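Local structure of glycoside hydrolase family 5 (6LA0) at residues V294-W299 / D321-Y326; A95-L100 / I168-S173; A300-Y305 / G347-Y352; V12-F17 / S183-P188. The protein is a secreted rutinosidase of Aspergillus oryzae that hydrolyses glycosidic bonds and probably also acts as an exo-1,3-beta-glucanase. All coordinates share one frame; numbering follows the deposited sequence.

Interaction 1 (V294-W299 / D321-Y326); sequences VFTGEW and DAMYKY
Thr296 and Met323 mark the closest backbone approach, with Thr296 CA and Met323 CA 6.8 Å apart. Residues 294-299 belong to strand 294-303, and residues 321-326 form the last turns of helix 312-326. No hydrogen bond links the two segments. The contact is made by side chains and is buried. Met323 carries the helix side of it. Its CG lies against Thr296, 3.6 Å from Thr296 OG1, and the two side chains meet at about a right angle. The methyl Thr296 CG2 also faces the methionine, 4.0 Å from Met323 CG. The methionine chain bends about its CB-CG bond (chi2 133°), which puts the sulfur over the indole of Trp299. Met323 SD sits 3.7 Å from the centroid of the five-membered ring, only 8° off its normal. This is a Met-aromatic contact over the ring face. Met323 CE continues along the same ring and lies 3.6 Å from Trp299 CD2, one of the two atoms shared by the rings. Trp299 is set for this by a chi1 of 68°, with CG between the backbone N and the carbonyl carbon. Tyr332 meets the same indole edge-to-face, and Ser330 of strand 329-332 touches Thr296, Trp299 and Met323. Backbone bonds from Thr296 to Gly329 and Cys331 place that strand directly beside strand 294-303. Strand 294-303, helix 312-326 and strand 329-332 thus form a beta-alpha-beta crossover, with the helix packed on the outside of the strands, as in the TIM barrel of glycoside hydrolase family 5.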
# COMPACT_ATOMS: atom_id res chain seq x y z
N VAL A 294 11.26 -7.01 -7.99
CA VAL A 294 10.27 -7.19 -6.93
C VAL A 294 10.53 -6.19 -5.80
O VAL A 294 11.68 -5.99 -5.39
CB VAL A 294 10.32 -8.63 -6.36
CG1 VAL A 294 9.37 -8.76 -5.18
CG2 VAL A 294 9.98 -9.65 -7.44
N PHE A 295 9.45 -5.59 -5.29
CA PHE A 295 9.46 -4.70 -4.14
C PHE A 295 8.44 -5.20 -3.13
O PHE A 295 7.36 -5.67 -3.50
CB PHE A 295 9.14 -3.24 -4.55
CG PHE A 295 9.29 -2.22 -3.44
CD1 PHE A 295 10.54 -1.80 -3.02
CD2 PHE A 295 8.17 -1.67 -2.84
CE1 PHE A 295 10.67 -0.84 -2.01
CE2 PHE A 295 8.29 -0.72 -1.82
CZ PHE A 295 9.54 -0.30 -1.41
N THR A 296 8.79 -5.15 -1.84
CA THR A 296 7.90 -5.63 -0.79
C THR A 296 7.19 -4.40 -0.22
O THR A 296 7.62 -3.82 0.78
CB THR A 296 8.67 -6.41 0.27
OG1 THR A 296 9.48 -7.44 -0.34
CG2 THR A 296 7.72 -7.05 1.27
N GLY A 297 6.08 -4.02 -0.84
CA GLY A 297 5.40 -2.79 -0.47
C GLY A 297 4.61 -2.79 0.83
O GLY A 297 4.22 -1.71 1.29
N GLU A 298 4.34 -3.97 1.41
CA GLU A 298 3.64 -4.08 2.70
C GLU A 298 4.17 -5.27 3.48
O GLU A 298 4.29 -6.37 2.93
CB GLU A 298 2.13 -4.25 2.50
CG GLU A 298 1.38 -3.01 2.09
CD GLU A 298 -0.13 -3.20 2.09
OE1 GLU A 298 -0.62 -3.98 2.92
OE2 GLU A 298 -0.83 -2.54 1.27
N TRP A 299 4.46 -5.07 4.76
CA TRP A 299 4.79 -6.15 5.69
C TRP A 299 4.68 -5.60 7.12
O TRP A 299 4.63 -4.39 7.33
CB TRP A 299 6.17 -6.73 5.40
CG TRP A 299 7.31 -5.78 5.72
CD1 TRP A 299 7.64 -4.65 5.04
CD2 TRP A 299 8.26 -5.91 6.78
NE1 TRP A 299 8.73 -4.05 5.62
CE2 TRP A 299 9.13 -4.80 6.70
CE3 TRP A 299 8.45 -6.84 7.81
CZ2 TRP A 299 10.18 -4.61 7.60
CZ3 TRP A 299 9.50 -6.64 8.71
CH2 TRP A 299 10.35 -5.54 8.59
N ASP A 321 16.54 -6.60 6.56
CA ASP A 321 17.67 -7.32 5.97
C ASP A 321 17.23 -8.26 4.85
O ASP A 321 17.81 -8.26 3.76
CB ASP A 321 18.38 -8.13 7.06
CG ASP A 321 19.14 -7.26 8.04
OD1 ASP A 321 19.25 -6.05 7.82
OD2 ASP A 321 19.65 -7.82 9.05
N ALA A 322 16.20 -9.07 5.12
CA ALA A 322 15.75 -10.08 4.18
C ALA A 322 15.20 -9.45 2.90
O ALA A 322 15.50 -9.89 1.79
CB ALA A 322 14.69 -10.95 4.84
N MET A 323 14.35 -8.44 3.03
CA MET A 323 13.74 -7.89 1.83
C MET A 323 14.73 -7.05 1.03
O MET A 323 14.56 -6.89 -0.19
CB MET A 323 12.49 -7.08 2.19
CG MET A 323 11.31 -7.94 2.71
SD MET A 323 10.60 -7.23 4.18
CE MET A 323 9.50 -8.53 4.69
N TYR A 324 15.76 -6.50 1.68
CA TYR A 324 16.79 -5.76 0.94
C TYR A 324 17.76 -6.69 0.23
O TYR A 324 18.28 -6.34 -0.84
CB TYR A 324 17.56 -4.85 1.89
CG TYR A 324 18.30 -3.71 1.24
CD1 TYR A 324 17.63 -2.52 0.92
CD2 TYR A 324 19.66 -3.79 0.96
CE1 TYR A 324 18.30 -1.46 0.34
CE2 TYR A 324 20.34 -2.73 0.37
CZ TYR A 324 19.65 -1.57 0.06
OH TYR A 324 20.30 -0.50 -0.51
N LYS A 325 18.01 -7.86 0.79
CA LYS A 325 18.96 -8.80 0.20
C LYS A 325 18.36 -9.50 -1.01
O LYS A 325 19.03 -9.63 -2.05
CB LYS A 325 19.39 -9.81 1.26
CG LYS A 325 20.53 -10.72 0.83
CD LYS A 325 21.24 -11.33 2.03
CE LYS A 325 20.35 -11.42 3.27
NZ LYS A 325 20.94 -12.32 4.31
N TYR A 326 17.12 -9.97 -0.92
CA TYR A 326 16.52 -10.75 -2.02
C TYR A 326 15.71 -9.90 -2.99
O TYR A 326 15.43 -10.37 -4.06
CB TYR A 326 15.64 -11.85 -1.45
CG TYR A 326 16.41 -12.97 -0.78
CD1 TYR A 326 16.96 -14.00 -1.50
CD2 TYR A 326 16.59 -12.97 0.58
CE1 TYR A 326 17.66 -15.01 -0.88
CE2 TYR A 326 17.27 -13.99 1.23
CZ TYR A 326 17.82 -15.01 0.49
OH TYR A 326 18.51 -15.99 1.11

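Interaction 2 (A95-L100 / I168-S173); sequences AAWIKL and IDAVIS
Trp97 meets Ala170 and Val171 where a loop of the TIM barrel rests on helix 158-176. The loop follows strand 87-92 and leads to helix 110-125. The contact begins at Trp97 CB, 4.2 Å from Ala170 CB. With chi1 at -55°, CG stands beside the backbone N, which turns one face of the indole to Val171. On the five-membered side, Trp97 NE1 is hydrogen-bonded to Thr92 OG1, at the end of strand 87-92, while Val171 CG2 lies 4.1 Å from Trp97 NE1. The bond to Thr92 satisfies the one polar atom of the ring. At the ring fusion, Trp97 CD2 and CE2 both lie under Val171 CG2, and CE2 is 3.6 Å from it. That methyl stands almost on the normal of the six-membered ring, 10° off it, so this is a CH-pi contact over the face. The next atom, Trp97 CE3, meets Ala170 CB at 4.1 Å. Farther out, Trp97 CZ3 reaches the helix backbone and lies 3.9 Å from Val171 CA. Trp97 CH2, at the far end of the ring, is still under the same valine methyl at 4.0 Å. Thr111 and Leu114 of helix 110-125 also touch the tryptophan, which therefore fills the junction of two barrel helices and a loop. The opposite face of the indole is taken by its own neighbour, with Ala96 CB 3.8 Å above the ring plane and offset toward the rim.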
# COMPACT_ATOMS: atom_id res chain seq x y z
N ALA A 95 -11.58 7.99 -5.18
CA ALA A 95 -12.35 9.23 -5.02
C ALA A 95 -11.47 10.46 -4.88
O ALA A 95 -11.99 11.58 -4.97
CB ALA A 95 -13.26 9.11 -3.79
N ALA A 96 -10.18 10.29 -4.61
CA ALA A 96 -9.24 11.41 -4.64
C ALA A 96 -9.04 11.93 -6.05
O ALA A 96 -8.59 13.07 -6.22
CB ALA A 96 -7.89 10.98 -4.06
N TRP A 97 -9.37 11.13 -7.05
CA TRP A 97 -8.98 11.39 -8.42
C TRP A 97 -10.15 11.61 -9.36
O TRP A 97 -10.02 12.38 -10.31
CB TRP A 97 -8.12 10.21 -8.93
CG TRP A 97 -6.93 9.90 -8.05
CD1 TRP A 97 -6.81 8.89 -7.14
CD2 TRP A 97 -5.68 10.61 -8.02
NE1 TRP A 97 -5.57 8.93 -6.53
CE2 TRP A 97 -4.85 9.97 -7.06
CE3 TRP A 97 -5.17 11.71 -8.72
CZ2 TRP A 97 -3.57 10.40 -6.77
CZ3 TRP A 97 -3.89 12.14 -8.44
CH2 TRP A 97 -3.10 11.48 -7.48
N ILE A 98 -11.29 10.94 -9.13
CA ILE A 98 -12.50 11.15 -9.91
C ILE A 98 -13.69 11.23 -8.97
O ILE A 98 -13.64 10.79 -7.81
CB ILE A 98 -12.75 10.05 -10.96
CG1 ILE A 98 -13.05 8.72 -10.28
CG2 ILE A 98 -11.59 9.96 -11.97
CD1 ILE A 98 -13.52 7.64 -11.27
N LYS A 99 -14.78 11.81 -9.47
CA LYS A 99 -16.05 11.83 -8.76
C LYS A 99 -16.96 10.83 -9.45
O LYS A 99 -17.58 11.14 -10.47
CB LYS A 99 -16.67 13.23 -8.73
CG LYS A 99 -17.67 13.41 -7.58
CD LYS A 99 -19.00 12.65 -7.73
CE LYS A 99 -20.15 13.37 -6.99
NZ LYS A 99 -21.39 12.54 -6.93
N LEU A 100 -17.04 9.64 -8.88
CA LEU A 100 -17.82 8.56 -9.47
C LEU A 100 -19.29 8.68 -9.05
O LEU A 100 -19.58 8.74 -7.85
CB LEU A 100 -17.25 7.22 -9.02
CG LEU A 100 -17.86 5.97 -9.63
CD1 LEU A 100 -17.33 5.84 -11.02
CD2 LEU A 100 -17.51 4.74 -8.81
N ILE A 168 -6.40 6.72 -13.74
CA ILE A 168 -4.98 6.67 -14.08
C ILE A 168 -4.57 7.91 -14.88
O ILE A 168 -3.47 8.44 -14.69
CB ILE A 168 -4.67 5.36 -14.83
CG1 ILE A 168 -4.86 4.16 -13.88
CG2 ILE A 168 -3.24 5.37 -15.41
CD1 ILE A 168 -4.31 4.39 -12.48
N ASP A 169 -5.43 8.38 -15.80
CA ASP A 169 -5.16 9.63 -16.51
C ASP A 169 -4.89 10.78 -15.54
O ASP A 169 -4.00 11.60 -15.76
CB ASP A 169 -6.34 10.00 -17.41
CG ASP A 169 -6.42 9.17 -18.69
OD1 ASP A 169 -5.45 8.44 -19.02
OD2 ASP A 169 -7.47 9.24 -19.37
N ALA A 170 -5.67 10.84 -14.45
CA ALA A 170 -5.51 11.89 -13.45
C ALA A 170 -4.21 11.72 -12.66
O ALA A 170 -3.53 12.72 -12.37
CB ALA A 170 -6.71 11.90 -12.50
N VAL A 171 -3.84 10.48 -12.31
CA VAL A 171 -2.57 10.27 -11.62
C VAL A 171 -1.41 10.67 -12.53
O VAL A 171 -0.45 11.33 -12.09
CB VAL A 171 -2.44 8.81 -11.15
CG1 VAL A 171 -1.03 8.52 -10.59
CG2 VAL A 171 -3.54 8.49 -10.12
N ILE A 172 -1.47 10.27 -13.81
CA ILE A 172 -0.40 10.60 -14.76
C ILE A 172 -0.18 12.10 -14.80
O ILE A 172 0.96 12.59 -14.74
CB ILE A 172 -0.72 10.05 -16.16
CG1 ILE A 172 -0.63 8.52 -16.18
CG2 ILE A 172 0.22 10.64 -17.18
CD1 ILE A 172 -1.21 7.88 -17.45
N SER A 173 -1.28 12.87 -14.90
CA SER A 173 -1.18 14.32 -14.96
C SER A 173 -0.55 14.89 -13.68
O SER A 173 0.33 15.75 -13.75
CB SER A 173 -2.57 14.92 -15.21
OG SER A 173 -2.58 16.33 -15.07

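Interaction 3 (A300-Y305 / G347-Y352); sequences AIQTLY and GTQADY
Gln302 and Gln349 share the one hydrogen bond between the two segments. Gln349 NE2 donates to Gln302 OE1 at 3.1 Å, with an N-H...O angle of 164°. The donor lies in the carbonyl plane of Gln302, on a lone pair, although the two amide planes are 79° apart. Gln302 reaches this place with CG anti to the backbone N (chi1 -176°) and the chain extended beyond it. Trp353 NE1 also binds Gln302 OE1, so two N-H groups hold this buried oxygen. The Tyr332 hydroxyl bonds to Tyr352 O and to Ile301 N, and so bridges both segments. Tyr352 OH bonds to Gln346 O.

Apolar contacts gather on the Tyr352 side chain. Gln302 CB packs on Tyr352 CB at 4.1 Å. Ile301 CD1 comes to the edge of the tyrosine ring, near its plane, 4.1 Å from Tyr352 CD1. Ile301 CG1 adds a van der Waals contact with the backbone, 3.7 Å from Tyr352 O.

Polar bonds within 347-352 shape the turn that presents Gln349. Ala350 N donates to Thr348 OG1, an ST turn. Thr348 N donates to the anti lone pair of Asp351 OD2 at 2.8 Å. Together these contacts fasten the loop between strand 329-332 and helix 355-360 to the far end of strand 294-303, in the loop layer at the C-terminal end of a TIM barrel.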
# COMPACT_ATOMS: atom_id res chain seq x y z
N ALA A 300 4.67 -6.52 8.09
CA ALA A 300 4.65 -6.18 9.52
C ALA A 300 5.05 -7.41 10.33
O ALA A 300 5.00 -8.54 9.84
CB ALA A 300 3.27 -5.68 9.96
N ILE A 301 5.40 -7.18 11.61
CA ILE A 301 6.03 -8.23 12.42
C ILE A 301 5.08 -8.93 13.39
O ILE A 301 5.54 -9.80 14.14
CB ILE A 301 7.24 -7.70 13.22
CG1 ILE A 301 6.83 -6.59 14.21
CG2 ILE A 301 8.37 -7.26 12.28
CD1 ILE A 301 7.78 -6.41 15.40
N GLN A 302 3.79 -8.61 13.41
CA GLN A 302 2.91 -9.34 14.33
C GLN A 302 2.74 -10.76 13.84
O GLN A 302 2.49 -10.99 12.65
CB GLN A 302 1.53 -8.69 14.46
CG GLN A 302 0.68 -9.43 15.48
CD GLN A 302 -0.81 -9.24 15.33
OE1 GLN A 302 -1.29 -8.19 14.86
NE2 GLN A 302 -1.57 -10.26 15.73
N THR A 303 2.88 -11.73 14.75
CA THR A 303 2.69 -13.13 14.41
C THR A 303 1.38 -13.61 15.02
O THR A 303 0.81 -12.96 15.89
CB THR A 303 3.87 -13.98 14.91
OG1 THR A 303 3.99 -13.84 16.33
CG2 THR A 303 5.16 -13.51 14.25
N LEU A 304 0.88 -14.74 14.53
CA LEU A 304 -0.36 -15.24 15.09
C LEU A 304 -0.20 -15.61 16.56
O LEU A 304 -1.06 -15.28 17.39
CB LEU A 304 -0.88 -16.44 14.29
CG LEU A 304 -2.15 -17.09 14.82
CD1 LEU A 304 -3.30 -16.09 14.85
CD2 LEU A 304 -2.51 -18.29 13.96
N TYR A 305 0.93 -16.23 16.93
CA TYR A 305 1.15 -16.74 18.28
C TYR A 305 2.35 -16.08 18.97
O TYR A 305 3.29 -15.61 18.31
CB TYR A 305 1.37 -18.26 18.28
CG TYR A 305 0.19 -19.05 17.77
CD1 TYR A 305 -1.03 -19.01 18.43
CD2 TYR A 305 0.29 -19.82 16.62
CE1 TYR A 305 -2.11 -19.73 17.97
CE2 TYR A 305 -0.79 -20.54 16.15
CZ TYR A 305 -1.98 -20.49 16.83
OH TYR A 305 -3.07 -21.20 16.38
N GLY A 347 0.77 -7.57 24.71
CA GLY A 347 0.39 -6.27 24.18
C GLY A 347 -0.79 -6.29 23.22
O GLY A 347 -1.63 -7.19 23.22
N THR A 348 -0.85 -5.23 22.41
CA THR A 348 -1.89 -5.04 21.41
C THR A 348 -1.24 -4.82 20.05
O THR A 348 -0.02 -4.68 19.94
CB THR A 348 -2.78 -3.82 21.74
OG1 THR A 348 -2.04 -2.64 21.42
CG2 THR A 348 -3.16 -3.78 23.22
N GLN A 349 -2.06 -4.71 19.00
CA GLN A 349 -1.50 -4.47 17.67
C GLN A 349 -0.68 -3.18 17.64
O GLN A 349 0.30 -3.08 16.88
CB GLN A 349 -2.61 -4.41 16.61
CG GLN A 349 -3.35 -5.74 16.42
CD GLN A 349 -4.19 -5.76 15.15
OE1 GLN A 349 -5.09 -4.95 14.99
NE2 GLN A 349 -3.89 -6.70 14.25
N ALA A 350 -1.03 -2.19 18.47
CA ALA A 350 -0.31 -0.92 18.42
C ALA A 350 1.13 -1.04 18.87
O ALA A 350 1.94 -0.16 18.55
CB ALA A 350 -1.02 0.14 19.28
N ASP A 351 1.49 -2.13 19.56
CA ASP A 351 2.87 -2.36 19.93
C ASP A 351 3.70 -2.96 18.78
O ASP A 351 4.93 -2.93 18.85
CB ASP A 351 2.92 -3.27 21.17
CG ASP A 351 2.13 -2.67 22.37
OD1 ASP A 351 2.53 -1.58 22.82
OD2 ASP A 351 1.13 -3.27 22.83
N TYR A 352 3.05 -3.45 17.71
CA TYR A 352 3.75 -4.14 16.63
C TYR A 352 3.58 -3.52 15.26
O TYR A 352 4.40 -3.81 14.37
CB TYR A 352 3.30 -5.61 16.57
CG TYR A 352 3.55 -6.31 17.88
CD1 TYR A 352 4.75 -6.96 18.12
CD2 TYR A 352 2.59 -6.29 18.89
CE1 TYR A 352 4.99 -7.58 19.33
CE2 TYR A 352 2.83 -6.92 20.12
CZ TYR A 352 4.03 -7.56 20.32
OH TYR A 352 4.28 -8.19 21.52

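Interaction 4 (V12-F17 / S183-P188); sequences VNWTTF and SYTIEP. With NAG (2-acetamido-2-deoxy-beta-D-glucopyranose), chain C.
Trp14 points the N-H edge of its indole straight at Thr185. Trp14 NE1 donates to Thr185 OG1 at 3.0 Å, with an N-H...O angle of 161°, and the oxygen is only 3° out of the ring plane. Thr185 CG2 stands farther off, 4.0 Å from Trp14 NE1. Thr185 OG1 is placed beside its backbone N (chi1 -73°) and is also hydrogen-bonded to His128 NE2. The buried hydroxyl thus joins the tryptophan to the neighbouring strand.

Other side chains fix the tilt of the indole. Val12 CG1 and Phe17 CD2 lie over one face, and Phe17 CD2 is 3.6 Å above the plane. The phenyl ring brings its edge to this face, while Val12 CG2 sits over the centre of the phenyl ring itself. Phe295 and Pro234 also touch Trp14.

Beside Trp14 the chain turns outward. Asn13 OD1 accepts from Thr15 N at 3.0 Å in the carbonyl plane, which makes an Asx turn. Thr15 OG1 donates to the same oxygen from above that plane. Asn13 ND2 is joined to C1 of an N-acetylglucosamine by a 1.4 Å covalent bond, and Thr15 OG1 is 3.5 Å from the sugar O5. Asn13, Trp14 and Thr15 form an N-glycosylation sequon. Its sugar stands on the outer side of the loop, and its tryptophan packs inward. Thr185 lies near the start of strand 184-187, so the loop before strand 19-23 covers the N-terminal end of the TIM barrel.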
# COMPACT_ATOMS: atom_id res chain seq x y z
N VAL A 12 13.91 6.58 -11.94
CA VAL A 12 14.27 5.39 -11.18
C VAL A 12 14.17 4.16 -12.08
O VAL A 12 13.20 3.99 -12.82
CB VAL A 12 13.35 5.26 -9.95
CG1 VAL A 12 13.25 3.83 -9.51
CG2 VAL A 12 13.84 6.16 -8.80
N ASN A 13 15.18 3.30 -12.00
CA ASN A 13 15.16 2.01 -12.67
C ASN A 13 15.10 0.93 -11.60
O ASN A 13 16.08 0.72 -10.88
CB ASN A 13 16.39 1.84 -13.56
CG ASN A 13 16.32 0.59 -14.40
OD1 ASN A 13 16.04 -0.51 -13.91
ND2 ASN A 13 16.59 0.75 -15.68
N TRP A 14 13.96 0.25 -11.51
CA TRP A 14 13.74 -0.62 -10.36
C TRP A 14 14.56 -1.90 -10.42
O TRP A 14 14.58 -2.63 -9.43
CB TRP A 14 12.25 -0.94 -10.24
CG TRP A 14 11.44 0.12 -9.48
CD1 TRP A 14 10.56 1.03 -10.03
CD2 TRP A 14 11.43 0.35 -8.06
NE1 TRP A 14 10.02 1.82 -9.03
CE2 TRP A 14 10.53 1.43 -7.82
CE3 TRP A 14 12.09 -0.23 -6.97
CZ2 TRP A 14 10.28 1.92 -6.53
CZ3 TRP A 14 11.84 0.27 -5.70
CH2 TRP A 14 10.94 1.32 -5.49
N THR A 15 15.22 -2.20 -11.54
CA THR A 15 16.12 -3.36 -11.52
C THR A 15 17.41 -3.07 -10.77
O THR A 15 18.14 -4.02 -10.43
CB THR A 15 16.46 -3.82 -12.95
OG1 THR A 15 17.42 -2.93 -13.53
CG2 THR A 15 15.22 -3.88 -13.83
N THR A 16 17.74 -1.80 -10.53
CA THR A 16 18.93 -1.38 -9.79
C THR A 16 18.63 -0.54 -8.55
O THR A 16 19.37 -0.60 -7.58
CB THR A 16 19.88 -0.58 -10.72
OG1 THR A 16 19.20 0.56 -11.25
CG2 THR A 16 20.35 -1.45 -11.88
N PHE A 17 17.55 0.23 -8.57
CA PHE A 17 17.17 1.06 -7.44
C PHE A 17 16.70 0.21 -6.26
O PHE A 17 15.98 -0.78 -6.44
CB PHE A 17 16.06 2.02 -7.88
CG PHE A 17 15.58 2.98 -6.83
CD1 PHE A 17 16.32 4.11 -6.51
CD2 PHE A 17 14.37 2.78 -6.19
CE1 PHE A 17 15.86 5.03 -5.55
CE2 PHE A 17 13.91 3.69 -5.23
CZ PHE A 17 14.66 4.81 -4.91
N SER A 183 10.34 11.46 -9.61
CA SER A 183 10.22 11.10 -8.20
C SER A 183 9.09 10.13 -7.91
O SER A 183 8.90 9.76 -6.75
CB SER A 183 10.02 12.36 -7.36
OG SER A 183 11.14 13.21 -7.41
N TYR A 184 8.31 9.72 -8.91
CA TYR A 184 7.07 9.00 -8.65
C TYR A 184 7.03 7.65 -9.35
O TYR A 184 7.45 7.52 -10.50
CB TYR A 184 5.85 9.82 -9.07
CG TYR A 184 5.72 11.14 -8.34
CD1 TYR A 184 6.42 12.26 -8.75
CD2 TYR A 184 4.91 11.25 -7.21
CE1 TYR A 184 6.31 13.47 -8.08
CE2 TYR A 184 4.80 12.44 -6.53
CZ TYR A 184 5.49 13.55 -6.97
OH TYR A 184 5.36 14.73 -6.28
N THR A 185 6.49 6.66 -8.66
CA THR A 185 6.10 5.37 -9.22
C THR A 185 4.59 5.24 -9.12
O THR A 185 4.01 5.50 -8.05
CB THR A 185 6.81 4.23 -8.46
OG1 THR A 185 8.19 4.21 -8.82
CG2 THR A 185 6.18 2.87 -8.75
N ILE A 186 3.94 4.84 -10.21
CA ILE A 186 2.48 4.76 -10.25
C ILE A 186 2.04 3.32 -10.01
O ILE A 186 2.41 2.40 -10.76
CB ILE A 186 1.93 5.30 -11.58
CG1 ILE A 186 2.17 6.81 -11.66
CG2 ILE A 186 0.46 4.97 -11.69
CD1 ILE A 186 1.64 7.48 -12.93
N GLU A 187 1.24 3.11 -8.96
CA GLU A 187 0.69 1.79 -8.62
C GLU A 187 -0.82 1.80 -8.83
O GLU A 187 -1.57 2.30 -7.97
CB GLU A 187 1.05 1.41 -7.18
CG GLU A 187 0.54 0.02 -6.75
CD GLU A 187 1.22 -0.52 -5.49
OE1 GLU A 187 1.53 0.28 -4.58
OE2 GLU A 187 1.44 -1.75 -5.41
N PRO A 188 -1.32 1.24 -9.94
CA PRO A 188 -2.71 1.47 -10.35
C PRO A 188 -3.76 0.56 -9.71
O PRO A 188 -4.94 0.70 -10.04
CB PRO A 188 -2.64 1.22 -11.87
CG PRO A 188 -1.57 0.14 -11.99
CD PRO A 188 -0.55 0.49 -10.95
C1 NAG C . 16.55 -0.38 -16.55
C2 NAG C . 16.23 0.08 -17.97
C3 NAG C . 16.14 -1.11 -18.90
C4 NAG C . 17.41 -1.95 -18.82
C5 NAG C . 17.68 -2.32 -17.36
C6 NAG C . 18.98 -3.08 -17.17
C7 NAG C . 14.80 1.90 -18.81
C8 NAG C . 13.47 2.58 -18.70
N2 NAG C . 15.00 0.86 -17.99
O3 NAG C . 15.92 -0.68 -20.24
O4 NAG C . 17.26 -3.14 -19.59
O5 NAG C . 17.77 -1.13 -16.56
O6 NAG C . 20.08 -2.36 -17.71
O7 NAG C . 15.66 2.27 -19.60

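From the N terminus, interaction 4 closes the longest loop, with 165 residues between segments 12-17 and 183-188. Interaction 2 lies wholly within that loop and joins the segment after strand 87-92 to helix 158-176. The two touch where Val171 and Ile168 of this helix pack on Ile186 and Pro188. Interactions 1 and 3 follow later and cross, since their segments alternate along the chain. Both use strand 294-303. Interaction 1 closes a short loop of 21 residues with helix 312-326, and interaction 3 one of 41 with the loop before helix 355-360. Phe295 packs on Trp14, bringing interaction 1 against interaction 4. Interactions 2 and 3 lie on opposite sides of the chain's centre.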